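Local coordinates for ribosomal RNA processing protein 6 (Trypanosoma brucei brucei, PDB 4NLC), which probably trims and degrades RNA from its 3' end as the exosome-associated 3'-5' exoribonuclease Rrp6, of which this chain is the catalytic core, at residues A[204-209]-A[213-218]; A[7-12]-A[106-111]. The protein carries 1 engineered substitution. All blocks are in the same frame, centred on the assembly; numbering follows the deposited sequence.

Contact 1 (A[204-209]-A[213-218]); sequences ADWRVR and AEMVSY
Residues 204-209 form an irregular loop, with a type I turn from D205 to V208, that faces the first turns of helix 213-224, the CA atoms of A204 and M215 lying 8.5 Å apart. M215 crosses that gap. Its chain runs extended to SD and then bends at chi3 (76°), which lays CE over one face of the six-membered ring of W206, 3.6 Å from the centroid and 10° off the normal, a CH-pi contact in a Met-aromatic pair whose sulfur stands farther off and oblique. The same methyl meets A204 CB at 3.7 Å and the backbone O of D205. Y218, one helical turn on, brings CD1 to within 3.5 Å of W206 CZ2 at the edge of the indole, the ring planes inclined at 36°. In this exonuclease domain of the RNase H clan the indole lies between the helix and the central sheet, where E98, C110 and L111 touch it. D205 OD1 accepts hydrogen bonds from the backbone N of R207, closing an Asx turn, and from R207 NE, while NH2 takes OD2, a side-on salt bridge. R209 NH1 hydrogen-bonds to W206 O and V208 O, each at 2.8 Å.

Contact 2 (A[7-12]-A[106-111]); sequences LTFEHP and QGFTCL
F9 carries CG anti to its carbonyl carbon (chi1 -67°), whereas F108 holds CG between the backbone N and the carbonyl carbon (chi1 56°), and with these two settings the rings meet across a gap of 11.0 Å between their CA atoms. The outcome is a T-shaped pair. F9 points an edge at F108, its CZ standing over one face of that ring and nearest to CG, at 4.1 Å, toward the rim and not above the middle. The planes stand at 86° and the centroids are 5.6 Å apart. This buried aromatic pair is the whole contact between an N-terminal loop and strand 108-115, a central strand of the mixed sheet of the exonuclease domain, and no hydrogen bond joins the two segments. F108 begins this strand and pairs by its backbone with H100 of the antiparallel strand 92-100; a classic beta bulge follows, with C110 and L111 paired opposite E98. F9 also makes a cation-pi contact with R129, and the ring of F108 meets that of H100 obliquely.

Overall arrangement
Along the chain the two contacts come in series: contact 2 ties an N-terminal loop to strand 108-115, and contact 1 follows some 90 residues later, between a loop and the start of helix 213-224. Their centres are about 17 Å apart, yet they meet directly through that strand. R207 CD packs on F108 CZ at 3.7 Å, and C110 CB lies against W206 O. A weak hydrogen bond runs from R209 NH2 to C110 O. R209 also forms a salt bridge with D124, just past strand 120-123. Strand 108-115 therefore serves both contacts, bringing the N-terminal segment and the loop before helix 213-224 together on the central sheet of the exonuclease domain.

Contact 1 (A[204-209]-A[213-218])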
# COMPACT_ATOMS: atom_id res chain seq x y z
N ALA A 204 1.94 -12.68 3.96
CA ALA A 204 3.10 -13.31 3.31
C ALA A 204 4.17 -12.27 2.83
O ALA A 204 3.93 -11.06 2.87
CB ALA A 204 2.65 -14.17 2.14
N ASP A 205 5.36 -12.77 2.43
CA ASP A 205 6.42 -11.93 1.90
C ASP A 205 6.23 -11.88 0.38
O ASP A 205 6.55 -12.84 -0.35
CB ASP A 205 7.81 -12.47 2.29
CG ASP A 205 8.95 -11.50 2.02
OD1 ASP A 205 8.72 -10.48 1.32
OD2 ASP A 205 10.06 -11.72 2.56
N TRP A 206 5.68 -10.76 -0.10
CA TRP A 206 5.37 -10.59 -1.53
C TRP A 206 6.59 -10.15 -2.36
O TRP A 206 6.47 -10.00 -3.57
CB TRP A 206 4.17 -9.68 -1.71
CG TRP A 206 2.91 -10.35 -1.28
CD1 TRP A 206 2.27 -10.20 -0.07
CD2 TRP A 206 2.19 -11.35 -2.00
NE1 TRP A 206 1.18 -11.05 -0.02
CE2 TRP A 206 1.12 -11.78 -1.18
CE3 TRP A 206 2.34 -11.94 -3.27
CZ2 TRP A 206 0.18 -12.73 -1.60
CZ3 TRP A 206 1.44 -12.92 -3.67
CH2 TRP A 206 0.37 -13.29 -2.84
N ARG A 207 7.76 -10.05 -1.73
CA ARG A 207 9.00 -9.74 -2.43
C ARG A 207 9.59 -11.00 -3.06
O ARG A 207 10.49 -10.88 -3.89
CB ARG A 207 10.05 -9.22 -1.44
CG ARG A 207 9.68 -7.95 -0.71
CD ARG A 207 10.81 -7.58 0.21
NE ARG A 207 11.02 -8.60 1.23
CZ ARG A 207 12.13 -8.72 1.93
NH1 ARG A 207 13.15 -7.90 1.72
NH2 ARG A 207 12.24 -9.67 2.85
N VAL A 208 9.17 -12.20 -2.61
CA VAL A 208 9.80 -13.44 -3.08
C VAL A 208 9.51 -13.72 -4.55
O VAL A 208 8.40 -13.49 -5.04
CB VAL A 208 9.57 -14.69 -2.18
CG1 VAL A 208 10.03 -14.43 -0.74
CG2 VAL A 208 8.12 -15.17 -2.22
N ARG A 209 10.55 -14.18 -5.24
CA ARG A 209 10.50 -14.58 -6.63
C ARG A 209 11.30 -15.88 -6.75
O ARG A 209 12.41 -15.97 -6.23
CB ARG A 209 11.04 -13.48 -7.58
CG ARG A 209 10.27 -12.15 -7.56
CD ARG A 209 8.83 -12.28 -8.09
NE ARG A 209 8.14 -10.99 -8.10
CZ ARG A 209 7.36 -10.52 -7.13
NH1 ARG A 209 7.13 -11.24 -6.04
NH2 ARG A 209 6.80 -9.33 -7.25
N ALA A 213 2.98 -21.32 -6.49
CA ALA A 213 1.62 -21.57 -6.98
C ALA A 213 0.47 -21.13 -6.03
O ALA A 213 -0.49 -20.51 -6.48
CB ALA A 213 1.48 -23.05 -7.34
N GLU A 214 0.60 -21.40 -4.72
CA GLU A 214 -0.42 -21.05 -3.72
C GLU A 214 -0.61 -19.54 -3.63
O GLU A 214 -1.73 -19.05 -3.42
CB GLU A 214 -0.06 -21.62 -2.33
CG GLU A 214 0.02 -23.14 -2.26
CD GLU A 214 1.31 -23.82 -2.68
OE1 GLU A 214 1.42 -25.04 -2.44
OE2 GLU A 214 2.21 -23.15 -3.26
N MET A 215 0.51 -18.79 -3.76
CA MET A 215 0.50 -17.32 -3.73
C MET A 215 0.02 -16.75 -5.09
O MET A 215 -0.66 -15.72 -5.12
CB MET A 215 1.87 -16.79 -3.32
CG MET A 215 2.10 -16.88 -1.83
SD MET A 215 3.76 -16.46 -1.28
CE MET A 215 3.76 -14.71 -1.38
N VAL A 216 0.29 -17.47 -6.20
CA VAL A 216 -0.23 -17.06 -7.52
C VAL A 216 -1.77 -17.19 -7.45
O VAL A 216 -2.48 -16.27 -7.84
CB VAL A 216 0.37 -17.88 -8.69
CG1 VAL A 216 -0.34 -17.55 -10.00
CG2 VAL A 216 1.88 -17.66 -8.82
N SER A 217 -2.26 -18.31 -6.88
CA SER A 217 -3.70 -18.56 -6.71
C SER A 217 -4.36 -17.52 -5.78
O SER A 217 -5.41 -16.98 -6.13
CB SER A 217 -3.96 -19.98 -6.24
OG SER A 217 -5.36 -20.15 -6.09
N TYR A 218 -3.70 -17.20 -4.63
CA TYR A 218 -4.15 -16.16 -3.70
C TYR A 218 -4.30 -14.81 -4.40
O TYR A 218 -5.32 -14.13 -4.21
CB TYR A 218 -3.18 -16.00 -2.51
CG TYR A 218 -3.63 -14.93 -1.52
CD1 TYR A 218 -3.25 -13.60 -1.68
CD2 TYR A 218 -4.46 -15.25 -0.45
CE1 TYR A 218 -3.69 -12.62 -0.80
CE2 TYR A 218 -4.87 -14.28 0.46
CZ TYR A 218 -4.49 -12.96 0.28
OH TYR A 218 -4.92 -12.02 1.17

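Contact 2 (A[7-12]-A[106-111])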
# COMPACT_ATOMS: atom_id res chain seq x y z
N LEU A 7 17.55 -2.67 -4.19
CA LEU A 7 18.86 -2.67 -4.85
C LEU A 7 18.75 -2.82 -6.39
O LEU A 7 19.68 -2.46 -7.11
CB LEU A 7 19.82 -3.71 -4.22
CG LEU A 7 19.98 -3.75 -2.66
CD1 LEU A 7 21.20 -4.56 -2.26
CD2 LEU A 7 20.10 -2.34 -2.03
N THR A 8 17.59 -3.33 -6.88
CA THR A 8 17.28 -3.50 -8.31
C THR A 8 16.54 -2.25 -8.81
O THR A 8 16.22 -2.17 -9.99
CB THR A 8 16.39 -4.75 -8.57
OG1 THR A 8 15.02 -4.45 -8.27
CG2 THR A 8 16.85 -6.00 -7.82
N PHE A 9 16.20 -1.30 -7.90
CA PHE A 9 15.45 -0.10 -8.32
C PHE A 9 16.28 0.77 -9.25
O PHE A 9 17.48 0.95 -9.01
CB PHE A 9 14.87 0.71 -7.14
CG PHE A 9 13.77 0.07 -6.32
CD1 PHE A 9 13.25 -1.18 -6.65
CD2 PHE A 9 13.25 0.72 -5.19
CE1 PHE A 9 12.25 -1.79 -5.87
CE2 PHE A 9 12.24 0.13 -4.42
CZ PHE A 9 11.74 -1.12 -4.77
N GLU A 10 15.67 1.25 -10.34
CA GLU A 10 16.33 2.12 -11.33
C GLU A 10 16.57 3.49 -10.69
O GLU A 10 17.56 4.16 -11.00
CB GLU A 10 15.47 2.25 -12.60
CG GLU A 10 15.28 0.95 -13.37
CD GLU A 10 16.49 0.39 -14.08
OE1 GLU A 10 17.00 1.05 -15.02
OE2 GLU A 10 16.93 -0.73 -13.72
N HIS A 11 15.69 3.85 -9.75
CA HIS A 11 15.73 5.07 -8.98
C HIS A 11 15.74 4.70 -7.47
O HIS A 11 14.79 4.06 -7.01
CB HIS A 11 14.51 5.97 -9.32
CG HIS A 11 14.17 6.07 -10.78
ND1 HIS A 11 13.57 5.01 -11.46
CD2 HIS A 11 14.31 7.11 -11.64
CE1 HIS A 11 13.38 5.44 -12.70
NE2 HIS A 11 13.81 6.70 -12.85
N PRO A 12 16.80 5.05 -6.70
CA PRO A 12 16.78 4.76 -5.25
C PRO A 12 15.72 5.61 -4.51
O PRO A 12 15.36 6.68 -5.00
CB PRO A 12 18.20 5.11 -4.80
CG PRO A 12 18.66 6.13 -5.77
CD PRO A 12 18.00 5.82 -7.08
N GLN A 106 9.39 3.40 3.70
CA GLN A 106 8.08 3.83 3.24
C GLN A 106 7.25 2.64 2.81
O GLN A 106 6.02 2.74 2.74
CB GLN A 106 8.19 4.83 2.08
CG GLN A 106 8.87 6.16 2.44
CD GLN A 106 8.99 7.06 1.24
OE1 GLN A 106 8.01 7.42 0.58
NE2 GLN A 106 10.22 7.38 0.87
N GLY A 107 7.91 1.54 2.48
CA GLY A 107 7.23 0.36 1.97
C GLY A 107 7.17 0.45 0.45
O GLY A 107 7.52 1.48 -0.13
N PHE A 108 6.78 -0.65 -0.19
CA PHE A 108 6.68 -0.66 -1.65
C PHE A 108 5.69 -1.69 -2.15
O PHE A 108 5.57 -2.77 -1.58
CB PHE A 108 8.06 -0.80 -2.35
CG PHE A 108 8.90 -2.00 -1.96
CD1 PHE A 108 8.67 -3.25 -2.52
CD2 PHE A 108 9.95 -1.86 -1.05
CE1 PHE A 108 9.45 -4.35 -2.15
CE2 PHE A 108 10.72 -2.97 -0.67
CZ PHE A 108 10.47 -4.20 -1.23
N THR A 109 5.05 -1.39 -3.28
CA THR A 109 4.14 -2.33 -3.92
C THR A 109 4.94 -3.47 -4.56
O THR A 109 5.89 -3.22 -5.30
CB THR A 109 3.25 -1.61 -4.91
OG1 THR A 109 2.69 -0.48 -4.25
CG2 THR A 109 2.13 -2.51 -5.44
N CYS A 110 4.49 -4.70 -4.32
CA CYS A 110 5.12 -5.92 -4.84
C CYS A 110 4.46 -6.53 -6.07
O CYS A 110 5.14 -7.14 -6.90
CB CYS A 110 5.22 -6.94 -3.73
SG CYS A 110 6.41 -6.50 -2.45
N LEU A 111 3.13 -6.44 -6.14
CA LEU A 111 2.34 -7.10 -7.17
C LEU A 111 1.07 -6.34 -7.40
O LEU A 111 0.56 -5.70 -6.48
CB LEU A 111 1.99 -8.48 -6.61
CG LEU A 111 1.90 -9.66 -7.55
CD1 LEU A 111 3.26 -9.97 -8.20
CD2 LEU A 111 1.35 -10.89 -6.80